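Local structure of LIP (Serratia marcescens, 4A1R) at residues 30-35 with 95-100; 35-40 with 83-88. The protein is a membrane-bound lipoprotein component of the type VI secretion system, of the TssJ (VasD) family, and probably holds part of that machine at the outer membrane. One frame throughout, in Å; residues are numbered along the deposited sequence.

Strand 31-38 runs through both contacts, and their segments share V35. Contact 1 is the buried one: a strand pair within the antiparallel sheet, tied by backbone hydrogen bonds and covered by side chains on both faces. Contact 2 is only partly buried and has no hydrogen bond across it. It spans from that sheet to the segment leaving strand 79-84 of the other, mixed sheet, with loose leucine packing and one salt bridge between partly exposed residues. The centres of contact 1 and contact 2 lie about 20 Å apart, on opposite sides of the chain's centre. The two contacts meet where I95 CD1 packs on L36 CD1, at 4.0 Å.

Contact 1 of 2, residues 30-35 with 95-100; sequences PIKIRV and IAEYQN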
loop_
_atom_site.group_PDB
_atom_site.type_symbol
_atom_site.label_atom_id
_atom_site.label_comp_id
_atom_site.label_asym_id
_atom_site.label_seq_id
_atom_site.Cartn_x
_atom_site.Cartn_y
_atom_site.Cartn_z
ATOM N N PRO A 30 14.335 9.014 5.260
ATOM C CA PRO A 30 12.895 8.879 5.098
ATOM C C PRO A 30 12.608 8.219 3.771
ATOM O O PRO A 30 13.375 8.376 2.821
ATOM C CB PRO A 30 12.399 10.334 5.114
ATOM C CG PRO A 30 13.428 11.074 5.925
ATOM C CD PRO A 30 14.728 10.383 5.679
ATOM N N ILE A 31 11.507 7.479 3.696
ATOM C CA ILE A 31 11.191 6.789 2.469
ATOM C C ILE A 31 9.778 7.165 2.012
ATOM O O ILE A 31 8.867 7.321 2.831
ATOM C CB ILE A 31 11.395 5.253 2.661
ATOM C CG1 ILE A 31 11.147 4.496 1.364
ATOM C CG2 ILE A 31 10.532 4.753 3.832
ATOM C CD1 ILE A 31 11.652 3.051 1.353
ATOM N N LYS A 32 9.626 7.340 0.695
ATOM C CA LYS A 32 8.344 7.711 0.092
ATOM C C LYS A 32 7.504 6.455 -0.063
ATOM O O LYS A 32 7.968 5.470 -0.673
ATOM C CB LYS A 32 8.511 8.398 -1.282
ATOM C CG LYS A 32 7.158 8.781 -1.931
ATOM C CD LYS A 32 7.316 9.454 -3.305
ATOM C CE LYS A 32 7.461 10.971 -3.154
ATOM N NZ LYS A 32 6.940 11.598 -4.410
ATOM N N ILE A 33 6.273 6.520 0.460
ATOM C CA ILE A 33 5.320 5.424 0.350
ATOM C C ILE A 33 4.178 5.871 -0.515
ATOM O O ILE A 33 3.612 6.947 -0.277
ATOM C CB ILE A 33 4.766 5.008 1.728
ATOM C CG1 ILE A 33 5.894 4.706 2.738
ATOM C CG2 ILE A 33 3.785 3.836 1.586
ATOM C CD1 ILE A 33 6.676 3.431 2.457
ATOM N N ARG A 34 3.846 5.083 -1.532
ATOM C CA ARG A 34 2.626 5.362 -2.293
ATOM C C ARG A 34 1.570 4.293 -2.066
ATOM O O ARG A 34 1.888 3.126 -1.894
ATOM C CB ARG A 34 2.963 5.529 -3.770
ATOM C CG ARG A 34 3.990 6.643 -4.024
ATOM C CD ARG A 34 4.326 6.719 -5.497
ATOM N NE ARG A 34 3.145 7.020 -6.298
ATOM C CZ ARG A 34 3.077 6.931 -7.624
ATOM N NH1 ARG A 34 4.119 6.517 -8.339
ATOM N NH2 ARG A 34 1.943 7.243 -8.244
ATOM N N VAL A 35 0.306 4.693 -2.062
ATOM C CA VAL A 35 -0.774 3.749 -1.815
ATOM C C VAL A 35 -1.723 3.960 -2.958
ATOM O O VAL A 35 -2.154 5.093 -3.199
ATOM C CB VAL A 35 -1.466 3.967 -0.440
ATOM C CG1 VAL A 35 -2.723 3.097 -0.331
ATOM C CG2 VAL A 35 -0.528 3.644 0.707
ATOM N N ILE A 95 3.788 0.962 -2.688
ATOM C CA ILE A 95 5.131 1.136 -3.277
ATOM C C ILE A 95 5.993 1.862 -2.236
ATOM O O ILE A 95 5.544 2.828 -1.610
ATOM C CB ILE A 95 5.080 2.011 -4.581
ATOM C CG1 ILE A 95 4.227 1.347 -5.658
ATOM C CG2 ILE A 95 6.496 2.292 -5.140
ATOM C CD1 ILE A 95 3.947 2.199 -6.879
ATOM N N ALA A 96 7.227 1.410 -2.032
ATOM C CA ALA A 96 8.153 2.090 -1.101
ATOM C C ALA A 96 9.364 2.452 -1.966
ATOM O O ALA A 96 9.983 1.559 -2.529
ATOM C CB ALA A 96 8.612 1.141 -0.015
ATOM N N GLU A 97 9.683 3.734 -2.086
ATOM C CA GLU A 97 10.750 4.159 -3.038
ATOM C C GLU A 97 12.134 4.106 -2.347
ATOM O O GLU A 97 12.744 5.143 -2.019
ATOM C CB GLU A 97 10.438 5.549 -3.610
ATOM C CG GLU A 97 9.062 5.619 -4.303
ATOM C CD GLU A 97 8.831 6.865 -5.174
ATOM O OE1 GLU A 97 9.671 7.777 -5.160
ATOM O OE2 GLU A 97 7.785 6.910 -5.875
ATOM N N TYR A 98 12.595 2.889 -2.057
ATOM C CA TYR A 98 13.935 2.692 -1.499
ATOM C C TYR A 98 14.995 3.309 -2.431
ATOM O O TYR A 98 14.886 3.180 -3.652
ATOM C CB TYR A 98 14.255 1.194 -1.385
ATOM C CG TYR A 98 13.480 0.480 -0.283
ATOM C CD1 TYR A 98 13.973 0.435 1.025
ATOM C CD2 TYR A 98 12.261 -0.129 -0.558
ATOM C CE1 TYR A 98 13.282 -0.227 2.021
ATOM C CE2 TYR A 98 11.552 -0.774 0.441
ATOM C CZ TYR A 98 12.060 -0.811 1.733
ATOM O OH TYR A 98 11.353 -1.460 2.738
ATOM N N GLN A 99 16.040 3.881 -1.851
ATOM C CA GLN A 99 17.185 4.399 -2.683
ATOM C C GLN A 99 18.011 3.308 -3.369
ATOM O O GLN A 99 18.670 3.553 -4.398
ATOM C CB GLN A 99 18.142 5.234 -1.844
ATOM C CG GLN A 99 17.564 6.401 -1.070
ATOM C CD GLN A 99 18.668 7.123 -0.317
ATOM O OE1 GLN A 99 19.836 6.727 -0.392
ATOM N NE2 GLN A 99 18.322 8.193 0.371
ATOM N N ASN A 100 17.988 2.108 -2.804
ATOM C CA ASN A 100 18.699 0.975 -3.378
ATOM C C ASN A 100 17.709 -0.119 -3.625
ATOM O O ASN A 100 17.480 -0.954 -2.763
ATOM C CB ASN A 100 19.774 0.473 -2.413
ATOM C CG ASN A 100 21.039 1.286 -2.485
ATOM O OD1 ASN A 100 21.338 2.082 -1.590
ATOM N ND2 ASN A 100 21.773 1.120 -3.571
HETATM O O HOH W 1 12.117 7.440 -1.096
HETATM O O HOH W 2 7.067 9.157 -6.844
HETATM O O HOH W 3 6.365 5.160 -7.322
#
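I33 and A96 face each other as an antiparallel non-hydrogen-bonded pair, and R34 with I95 forms the next, hydrogen-bonded pair. R34 N gives its hydrogen to I95 O at 2.8 Å, and I95 N returns one to R34 O. A further backbone bond, E97 N to K32 O at 2.8 Å, follows the two pairs, with the donor nearly in line with the carbonyl. E97 is the centre of an inverse gamma turn. Water 1 extends the link, accepting from K32 N and donating to E97 O.

The apolar contacts centre on I31. Its CG1 is anti to the backbone N (chi1 -177°), and CD1 beyond it sits over the centre of the Y98 ring. This CH-pi contact is 3.5 Å from CD1 to the Y98 centroid, 10° off the ring normal. The same methyl touches A96 CB at 3.8 Å. I33 CD1 reaches A96 CB too, at 3.9 Å.

The polar side chains gather on the other face. K32 and E97 lie side by side, with K32 CD 3.4 Å from E97 OE1. Their charged ends do not meet: K32 NZ bonds to Q69, and E97 OE1 accepts from Q53. R34 NH1 is also short of a salt bridge, 4.4 Å from E97 OE2. Water 3 joins these two atoms, while R34 NH1 also bonds to L52 O.

The pair forms the middle of the four-stranded antiparallel sheet of this beta-sandwich. Strand 64-72 flanks strand 31-38, and strand 107-111 flanks strand 91-96. Helix 49-60 covers the face bearing R34 and I95. F14 of strand 9-16, from the other sheet, packs on I33.

Contact 2 of 2, residues 35-40 with 83-88; sequences VLLLRS and GQSALD
R39 and D88 form the one charged link between these segments. R39 NH1 lies 2.6 Å from D88 OD2 in a salt bridge. The other carboxylate oxygen, D88 OD1, stands further off at 3.6 Å from R39 NH1, and the grip is one-pronged. D88 comes to the edge of the guanidinium, but its carboxylate is turned 77° from the guanidinium plane. The two side chains run alongside each other and point the same way.

The second point of contact is apolar and looser. L37 CG is anti to the backbone N (chi1 -171°), and the branch methyl CD2 meets the passing chain. L37 CD2 is 4.2 Å from A86 CB. It also lies 4.0 Å from Q84 O, against the backbone of 84-86. The other methyl, L37 CD1, stays 4.3 Å from S85 OG. No hydrogen bond joins the two segments; L37 packs on backbone as well as on A86 CB.

A second shell helps set these groups. The bend of the R39 chain at chi3 (-133°) places NE, which bonds to N62 O. The guanidinium thus has a second partner besides D88. Near the salt bridge the backbones draw together, with the CA atoms of R39 and D88 5.9 Å apart. At L37 and S85 the CA atoms are 7.4 Å apart.

In the beta-sandwich, the end of strand 31-38 and the residue after it meet a connection between the two sheets. That connection runs from strand 79-84, an outermost strand of the mixed sheet, to strand 91-96 of the antiparallel sheet, the neighbour of strand 31-38. Y10 of strand 9-16 and I92 of strand 91-96 pack on L37 as well. L65 of strand 64-72 touches both L37 and R39.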
loop_
_atom_site.group_PDB
_atom_site.type_symbol
_atom_site.label_atom_id
_atom_site.label_comp_id
_atom_site.label_asym_id
_atom_site.label_seq_id
_atom_site.Cartn_x
_atom_site.Cartn_y
_atom_site.Cartn_z
ATOM N N VAL A 35 0.306 4.693 -2.062
ATOM C CA VAL A 35 -0.774 3.749 -1.815
ATOM C C VAL A 35 -1.723 3.960 -2.958
ATOM O O VAL A 35 -2.154 5.093 -3.199
ATOM C CB VAL A 35 -1.466 3.967 -0.440
ATOM C CG1 VAL A 35 -2.723 3.097 -0.331
ATOM C CG2 VAL A 35 -0.528 3.644 0.707
ATOM N N LEU A 36 -2.008 2.883 -3.695
ATOM C CA LEU A 36 -2.819 2.993 -4.877
ATOM C C LEU A 36 -4.084 2.137 -4.740
ATOM O O LEU A 36 -4.023 0.971 -4.358
ATOM C CB LEU A 36 -2.014 2.574 -6.128
ATOM C CG LEU A 36 -0.813 3.434 -6.586
ATOM C CD1 LEU A 36 0.335 3.409 -5.601
ATOM C CD2 LEU A 36 -0.292 2.890 -7.905
ATOM N N LEU A 37 -5.235 2.718 -5.072
ATOM C CA LEU A 37 -6.443 1.935 -5.139
ATOM C C LEU A 37 -6.602 1.371 -6.552
ATOM O O LEU A 37 -6.571 2.116 -7.553
ATOM C CB LEU A 37 -7.642 2.809 -4.736
ATOM C CG LEU A 37 -8.953 2.069 -4.542
ATOM C CD1 LEU A 37 -8.920 1.309 -3.217
ATOM C CD2 LEU A 37 -10.086 3.085 -4.556
ATOM N N LEU A 38 -6.753 0.051 -6.632
ATOM C CA LEU A 38 -6.680 -0.654 -7.891
ATOM C C LEU A 38 -7.903 -1.523 -8.179
ATOM O O LEU A 38 -8.404 -2.231 -7.290
ATOM C CB LEU A 38 -5.424 -1.562 -7.936
ATOM C CG LEU A 38 -4.052 -0.903 -7.693
ATOM C CD1 LEU A 38 -3.004 -2.001 -7.460
ATOM C CD2 LEU A 38 -3.611 0.032 -8.817
ATOM N N ARG A 39 -8.331 -1.463 -9.440
ATOM C CA ARG A 39 -9.347 -2.347 -10.012
ATOM C C ARG A 39 -8.817 -3.754 -10.120
ATOM O O ARG A 39 -9.580 -4.720 -10.045
ATOM C CB ARG A 39 -9.704 -1.905 -11.423
ATOM C CG ARG A 39 -10.760 -0.830 -11.504
ATOM C CD ARG A 39 -11.500 -0.919 -12.828
ATOM N NE ARG A 39 -11.612 0.391 -13.454
ATOM C CZ ARG A 39 -12.582 1.270 -13.209
ATOM N NH1 ARG A 39 -13.551 0.983 -12.351
ATOM N NH2 ARG A 39 -12.576 2.443 -13.824
ATOM N N SER A 40 -7.510 -3.855 -10.354
ATOM C CA SER A 40 -6.822 -5.129 -10.514
ATOM C C SER A 40 -5.331 -4.870 -10.292
ATOM O O SER A 40 -4.884 -3.732 -10.418
ATOM C CB SER A 40 -7.056 -5.672 -11.911
ATOM O OG SER A 40 -6.986 -4.622 -12.861
ATOM N N GLY A 83 -8.277 5.963 3.184
ATOM C CA GLY A 83 -9.134 6.677 2.259
ATOM C C GLY A 83 -10.410 5.878 2.039
ATOM O O GLY A 83 -10.624 4.856 2.688
ATOM N N GLN A 84 -11.218 6.346 1.102
ATOM C CA GLN A 84 -12.461 5.676 0.736
ATOM C C GLN A 84 -12.142 4.666 -0.307
ATOM O O GLN A 84 -11.313 4.900 -1.204
ATOM C CB GLN A 84 -13.486 6.671 0.169
ATOM C CG GLN A 84 -14.048 7.606 1.214
ATOM C CD GLN A 84 -15.162 8.473 0.668
ATOM O OE1 GLN A 84 -16.123 8.763 1.371
ATOM N NE2 GLN A 84 -15.045 8.886 -0.582
ATOM N N SER A 85 -12.790 3.517 -0.179
ATOM C CA SER A 85 -12.644 2.480 -1.173
ATOM C C SER A 85 -13.605 2.813 -2.305
ATOM O O SER A 85 -14.132 3.909 -2.369
ATOM C CB SER A 85 -12.878 1.098 -0.558
ATOM O OG SER A 85 -12.623 0.083 -1.515
ATOM N N ALA A 86 -13.804 1.895 -3.228
ATOM C CA ALA A 86 -14.772 2.122 -4.287
ATOM C C ALA A 86 -15.380 0.780 -4.596
ATOM O O ALA A 86 -14.826 -0.254 -4.200
ATOM C CB ALA A 86 -14.114 2.721 -5.513
ATOM N N LEU A 87 -16.521 0.784 -5.281
ATOM C CA LEU A 87 -17.266 -0.446 -5.481
ATOM C C LEU A 87 -16.393 -1.484 -6.167
ATOM O O LEU A 87 -16.322 -2.634 -5.731
ATOM C CB LEU A 87 -18.543 -0.196 -6.289
ATOM C CG LEU A 87 -19.716 -1.159 -6.039
ATOM C CD1 LEU A 87 -19.426 -2.604 -6.438
ATOM C CD2 LEU A 87 -20.203 -1.099 -4.594
ATOM N N ASP A 88 -15.719 -1.057 -7.230
ATOM C CA ASP A 88 -14.907 -1.959 -8.045
ATOM C C ASP A 88 -13.437 -2.016 -7.644
ATOM O O ASP A 88 -12.603 -2.508 -8.399
ATOM C CB ASP A 88 -15.044 -1.646 -9.534
ATOM C CG ASP A 88 -15.150 -0.173 -9.821
ATOM O OD1 ASP A 88 -14.810 0.653 -8.942
ATOM O OD2 ASP A 88 -15.594 0.151 -10.942
#